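Local coordinates for uncharacterized protein (Bacteroides ovatus, PDB 4FS7), which is of unknown function but is an extracellular BspA-type leucine-rich repeat protein that probably binds other proteins, at residues Y220-F225 against S247-C252; V60-A65 against S80-I85. All blocks are in the same frame, centred on the assembly; numbering follows the deposited sequence. Where two conformers were deposited one is given.

Contact 1: Y220-F225 against S247-C252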
loop_
_atom_site.group_PDB
_atom_site.type_symbol
_atom_site.label_atom_id
_atom_site.label_comp_id
_atom_site.label_asym_id
_atom_site.label_seq_id
_atom_site.Cartn_x
_atom_site.Cartn_y
_atom_site.Cartn_z
ATOM N N TYR A 220 12.491 7.352 -4.949
ATOM C CA TYR A 220 13.162 6.436 -5.881
ATOM C C TYR A 220 12.699 5.001 -5.814
ATOM O O TYR A 220 13.091 4.202 -6.658
ATOM C CB TYR A 220 14.685 6.529 -5.735
ATOM C CG TYR A 220 15.217 6.060 -4.431
ATOM C CD1 TYR A 220 15.355 4.718 -4.158
ATOM C CD2 TYR A 220 15.583 6.982 -3.440
ATOM C CE1 TYR A 220 15.870 4.292 -2.923
ATOM C CE2 TYR A 220 16.074 6.567 -2.215
ATOM C CZ TYR A 220 16.202 5.215 -1.964
ATOM O OH TYR A 220 16.711 4.754 -0.773
ATOM N N TYR A 221 11.873 4.663 -4.817
ATOM C CA TYR A 221 11.468 3.289 -4.568
ATOM C C TYR A 221 10.020 3.152 -4.242
ATOM O O TYR A 221 9.521 3.832 -3.351
ATOM C CB TYR A 221 12.316 2.704 -3.422
ATOM C CG TYR A 221 11.993 1.262 -3.067
ATOM C CD1 TYR A 221 10.972 0.924 -2.177
ATOM C CD2 TYR A 221 12.670 0.239 -3.665
ATOM C CE1 TYR A 221 10.696 -0.391 -1.867
ATOM C CE2 TYR A 221 12.364 -1.089 -3.393
ATOM C CZ TYR A 221 11.364 -1.402 -2.497
ATOM O OH TYR A 221 11.065 -2.734 -2.198
ATOM N N LEU A 222 9.352 2.222 -4.912
ATOM C CA LEU A 222 7.977 1.781 -4.546
ATOM C C LEU A 222 7.996 0.288 -4.294
ATOM O O LEU A 222 8.391 -0.483 -5.153
ATOM C CB LEU A 222 6.908 1.999 -5.641
ATOM C CG LEU A 222 6.716 3.392 -6.189
ATOM C CD1 LEU A 222 5.663 3.437 -7.313
ATOM C CD2 LEU A 222 6.384 4.407 -5.136
ATOM N N GLY A 223 7.537 -0.124 -3.111
ATOM C CA GLY A 223 7.573 -1.505 -2.685
ATOM C C GLY A 223 6.460 -2.372 -3.275
ATOM O O GLY A 223 5.571 -1.926 -4.032
ATOM N N ASP A 224 6.518 -3.636 -2.915
ATOM C CA ASP A 224 5.607 -4.620 -3.427
ATOM C C ASP A 224 4.156 -4.242 -3.121
ATOM O O ASP A 224 3.851 -3.861 -1.989
ATOM C CB ASP A 224 5.862 -6.019 -2.812
ATOM C CG ASP A 224 7.218 -6.631 -3.130
ATOM O OD1 ASP A 224 7.992 -6.063 -3.905
ATOM O OD2 ASP A 224 7.470 -7.720 -2.570
ATOM N N PHE A 225 3.266 -4.293 -4.108
ATOM C CA PHE A 225 1.869 -3.979 -3.948
ATOM C C PHE A 225 1.605 -2.555 -3.424
ATOM O O PHE A 225 0.526 -2.255 -2.956
ATOM C CB PHE A 225 1.137 -4.991 -3.029
ATOM C CG PHE A 225 1.027 -6.371 -3.596
ATOM C CD1 PHE A 225 -0.084 -6.732 -4.375
ATOM C CD2 PHE A 225 1.964 -7.328 -3.316
ATOM C CE1 PHE A 225 -0.208 -8.009 -4.878
ATOM C CE2 PHE A 225 1.822 -8.619 -3.844
ATOM C CZ PHE A 225 0.745 -8.935 -4.591
ATOM N N SER A 247 4.395 -6.402 -8.356
ATOM C CA SER A 247 2.960 -6.279 -8.193
ATOM C C SER A 247 2.538 -4.872 -7.717
ATOM O O SER A 247 1.506 -4.724 -7.088
ATOM C CB SER A 247 2.415 -7.343 -7.226
ATOM O OG SER A 247 2.841 -8.649 -7.631
ATOM N N VAL A 248 3.294 -3.839 -8.094
ATOM C CA VAL A 248 3.095 -2.539 -7.525
ATOM C C VAL A 248 1.712 -1.993 -7.823
ATOM O O VAL A 248 1.154 -1.308 -6.983
ATOM C CB VAL A 248 4.198 -1.541 -7.934
ATOM C CG1 VAL A 248 3.915 -0.132 -7.412
ATOM C CG2 VAL A 248 5.577 -2.003 -7.481
ATOM N N PHE A 249 1.201 -2.260 -9.035
ATOM C CA PHE A 249 -0.066 -1.792 -9.448
ATOM C C PHE A 249 -1.075 -2.937 -9.628
ATOM O O PHE A 249 -2.057 -2.848 -10.383
ATOM C CB PHE A 249 0.040 -0.991 -10.758
ATOM C CG PHE A 249 0.867 0.243 -10.605
ATOM C CD1 PHE A 249 0.303 1.436 -10.130
ATOM C CD2 PHE A 249 2.225 0.221 -10.865
ATOM C CE1 PHE A 249 1.072 2.571 -9.952
ATOM C CE2 PHE A 249 2.983 1.334 -10.703
ATOM C CZ PHE A 249 2.423 2.519 -10.225
ATOM N N TYR A 250 -0.886 -4.007 -8.880
ATOM C CA TYR A 250 -1.724 -5.188 -9.050
ATOM C C TYR A 250 -3.193 -4.869 -8.982
ATOM O O TYR A 250 -3.672 -4.276 -8.021
ATOM C CB TYR A 250 -1.388 -6.215 -7.950
ATOM C CG TYR A 250 -2.111 -7.511 -8.122
ATOM C CD1 TYR A 250 -3.418 -7.652 -7.688
ATOM C CD2 TYR A 250 -1.535 -8.574 -8.775
ATOM C CE1 TYR A 250 -4.147 -8.810 -7.930
ATOM C CE2 TYR A 250 -2.250 -9.754 -8.983
ATOM C CZ TYR A 250 -3.545 -9.852 -8.581
ATOM O OH TYR A 250 -4.210 -11.045 -8.875
ATOM N N GLY A 251 -3.957 -5.285 -9.998
ATOM C CA GLY A 251 -5.376 -5.220 -9.947
ATOM C C GLY A 251 -6.020 -3.854 -10.018
ATOM O O GLY A 251 -7.193 -3.717 -9.690
ATOM N N CYS A 252 -5.253 -2.818 -10.379
ATOM C CA CYS A 252 -5.825 -1.470 -10.507
ATOM C C CYS A 252 -6.823 -1.485 -11.651
ATOM O O CYS A 252 -6.455 -1.759 -12.752
ATOM C CB CYS A 252 -4.763 -0.422 -10.762
ATOM S SG CYS A 252 -3.725 -0.088 -9.330
#
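This is a largely apolar packing contact, of side chains and backbone, between neighbouring coils of a leucine-rich repeat solenoid of the BspA type. It lies near the middle of the chain and is largely buried. Segment 220-225 spans strand 221-222 and the start of the loop that follows it. Segment 247-252 follows strand 243-244 and makes two tight turns, type I from S247 to Y250 and type II from F249 to C252.

F225 and S247 make the closest side-chain packing. CB of S247 sits over the centre of one face of the F225 ring, 3.5 Å from the centroid and 12° off the normal. This is a CH-pi contact. The backbones also approach here: F225 CA gives a CA-H...O contact of 3.2 Å to S247 O. That same carbonyl accepts the N-H of Y250, which closes the type I turn. F225 and Y250 lie side by side and point the same way, with ring planes at 49°. F225 CE1 touches Y250 CB at 3.7 Å.

Further along, L222 and V248 cross at about a right angle. V248 has CG1 anti to the backbone N (chi1 175°). This turns V248 CG1 to L222 CD1, 4.0 Å away, and V248 CG2 to G223 O, 3.4 Å away. V248 CG1 also lies over the rim of one face of the F249 ring.

The contact continues the repeat in both directions. F225 meets Y202 of the preceding coil with nearly parallel rings, and F249 and Y250 meet F272 and Y273 of the next. L222 touches I199 of strand 198-199 and L244 of strand 243-244.

Contact 2: V60-A65 against S80-I85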
loop_
_atom_site.group_PDB
_atom_site.type_symbol
_atom_site.label_atom_id
_atom_site.label_comp_id
_atom_site.label_asym_id
_atom_site.label_seq_id
_atom_site.Cartn_x
_atom_site.Cartn_y
_atom_site.Cartn_z
ATOM N N VAL A 60 -0.365 9.926 36.415
ATOM C CA VAL A 60 0.609 10.360 35.435
ATOM C C VAL A 60 0.710 9.501 34.185
ATOM O O VAL A 60 1.424 9.858 33.263
ATOM C CB VAL A 60 2.000 10.541 36.067
ATOM C CG1 VAL A 60 1.909 11.539 37.222
ATOM C CG2 VAL A 60 2.605 9.215 36.523
ATOM N N SER A 61 -0.027 8.399 34.137
ATOM C CA SER A 61 0.044 7.521 32.982
ATOM C C SER A 61 -1.231 6.699 32.895
ATOM O O SER A 61 -1.974 6.521 33.870
ATOM C CB SER A 61 1.281 6.632 32.997
ATOM O OG SER A 61 1.282 5.788 34.103
ATOM N N ILE A 62 -1.446 6.153 31.695
ATOM C CA ILE A 62 -2.452 5.124 31.443
ATOM C C ILE A 62 -1.681 3.862 31.117
ATOM O O ILE A 62 -0.783 3.868 30.267
ATOM C CB ILE A 62 -3.453 5.527 30.335
ATOM C CG1 ILE A 62 -4.258 6.755 30.802
ATOM C CG2 ILE A 62 -4.393 4.351 29.988
ATOM C CD1 ILE A 62 -5.075 7.347 29.757
ATOM N N GLY A 63 -2.012 2.789 31.823
ATOM C CA GLY A 63 -1.257 1.566 31.704
ATOM C C GLY A 63 -1.458 0.792 30.401
ATOM O O GLY A 63 -2.428 0.976 29.683
ATOM N N TYR A 64 -0.516 -0.108 30.177
ATOM C CA TYR A 64 -0.611 -1.092 29.121
ATOM C C TYR A 64 -1.990 -1.770 29.111
ATOM O O TYR A 64 -2.440 -2.307 30.129
ATOM C CB TYR A 64 0.491 -2.126 29.335
ATOM C CG TYR A 64 0.576 -3.240 28.328
ATOM C CD1 TYR A 64 -0.179 -4.394 28.478
ATOM C CD2 TYR A 64 1.420 -3.135 27.227
ATOM C CE1 TYR A 64 -0.078 -5.438 27.531
ATOM C CE2 TYR A 64 1.526 -4.175 26.285
ATOM C CZ TYR A 64 0.767 -5.299 26.442
ATOM O OH TYR A 64 0.862 -6.339 25.507
ATOM N N ALA A 65 -2.635 -1.766 27.950
ATOM C CA ALA A 65 -3.926 -2.412 27.763
ATOM C C ALA A 65 -4.991 -2.021 28.797
ATOM O O ALA A 65 -5.924 -2.773 29.029
ATOM C CB ALA A 65 -3.769 -3.960 27.674
ATOM N N SER A 80 -4.398 16.605 32.231
ATOM C CA SER A 80 -3.133 17.087 31.699
ATOM C C SER A 80 -1.920 16.455 32.325
ATOM O O SER A 80 -0.805 16.558 31.806
ATOM C CB SER A 80 -3.033 18.590 31.840
ATOM O OG SER A 80 -2.908 18.962 33.206
ATOM N N THR A 81 -2.141 15.819 33.473
ATOM C CA THR A 81 -1.089 15.177 34.215
ATOM C C THR A 81 -0.615 13.855 33.619
ATOM O O THR A 81 0.481 13.384 33.949
ATOM C CB THR A 81 -1.520 14.949 35.679
ATOM O OG1 THR A 81 -2.756 14.225 35.699
ATOM C CG2 THR A 81 -1.739 16.333 36.358
ATOM N N VAL A 82 -1.421 13.279 32.725
ATOM C CA VAL A 82 -1.044 12.049 32.057
ATOM C C VAL A 82 -0.040 12.368 30.975
ATOM O O VAL A 82 -0.333 13.084 30.033
ATOM C CB VAL A 82 -2.282 11.312 31.520
ATOM C CG1 VAL A 82 -1.904 10.220 30.505
ATOM C CG2 VAL A 82 -3.093 10.701 32.657
ATOM N N ARG A 83 1.151 11.800 31.116
ATOM C CA ARG A 83 2.270 12.053 30.202
ATOM C C ARG A 83 2.701 10.848 29.396
ATOM O O ARG A 83 3.535 10.998 28.486
ATOM C CB ARG A 83 3.471 12.632 30.922
ATOM C CG ARG A 83 4.069 11.795 31.928
ATOM C CD ARG A 83 5.148 12.614 32.668
ATOM N NE ARG A 83 5.928 11.706 33.503
ATOM C CZ ARG A 83 5.909 11.653 34.835
ATOM N NH1 ARG A 83 5.186 12.500 35.566
ATOM N NH2 ARG A 83 6.648 10.738 35.443
ATOM N N GLU A 84 2.080 9.703 29.642
ATOM C CA GLU A 84 2.419 8.461 28.953
ATOM C C GLU A 84 1.169 7.616 28.854
ATOM O O GLU A 84 0.397 7.538 29.796
ATOM C CB GLU A 84 3.472 7.717 29.761
ATOM C CG GLU A 84 3.973 6.426 29.167
ATOM C CD GLU A 84 5.023 5.772 30.062
ATOM O OE1 GLU A 84 5.827 6.517 30.662
ATOM O OE2 GLU A 84 5.033 4.524 30.149
ATOM N N ILE A 85 0.956 6.997 27.696
ATOM C CA ILE A 85 -0.194 6.127 27.435
ATOM C C ILE A 85 0.400 4.804 26.925
ATOM O O ILE A 85 1.172 4.790 25.970
ATOM C CB ILE A 85 -1.163 6.725 26.425
ATOM C CG1 ILE A 85 -1.725 8.066 26.948
ATOM C CG2 ILE A 85 -2.271 5.710 26.115
ATOM C CD1 ILE A 85 -2.635 8.793 25.930
HETATM O O HOH W 1 2.063 3.421 30.425
#
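Parallel beta pairing joins strand 55-62 to the short, weakly bonded strand 84-85 in a mixed N-terminal sheet, probably where the leucine-rich repeat solenoid begins. The tight part of the contact is the backbone, with two hydrogen bonds. One comes from R83, just ahead of the short strand. R83 N donates to V60 O over 2.9 Å and is almost straight at 174°, although the donor stands above the carbonyl plane. I62 N donates to E84 O over 3.0 Å, this time in the carbonyl plane. E84 O also takes a CA-H...O contact from S61 CA at 3.2 Å. The N-H of S61, between the two bonded positions, is buried without a partner.

I62, V82 and I85 form the buried side. I62 crosses V82 obliquely, CG1 to CG1. I62 CB faces I85 CG2 at 4.4 Å. I78 adds to this side against I62, and F90 against I85.

The other side is open to solvent, with E84 and R83 exposed and S61 and V60 partly so. S61 CB and E84 CB meet here, 4.1 Å apart. R83 runs alongside V60, pointing the same way. Its CG stands in the crowded position between backbone N and carbonyl carbon (chi1 63°), and the chain is extended from CG to NE. The guanidinium lies with one face against V60, R83 NH1 being 3.8 Å from V60 CB. R83 NH2 makes a salt bridge to E16, which probably helps to fix its rotation. T81 OG1 is hydrogen-bonded to V59 O.

E84 has CG anti to the backbone N (chi1 -178°) and an extended chain, so its carboxylate reaches a water molecule. On the solvent side this water bridges I62 O, 2.9 Å away, and E84 OE2, 3.2 Å away, donating to both.

From the N terminus, the chain first builds a mixed sheet that includes strands 19-25 and 55-62. Contact 2 then closes a short loop of 14 residues, which contains strand 73-77. It adds strand 84-85 to the edge of strand 55-62 in this sheet, probably where the repeat solenoid begins. The chain continues through further coils before contact 1 opens at residue 220. Contact 1 closes a loop of 21 residues that includes strands 234-237 and 243-244. The two loops follow one another, neither nested nor crossed. The centres of the two contacts are about 39 Å apart. Contact 2 thus probably marks the start of the solenoid, while contact 1 joins two successive coils near its middle.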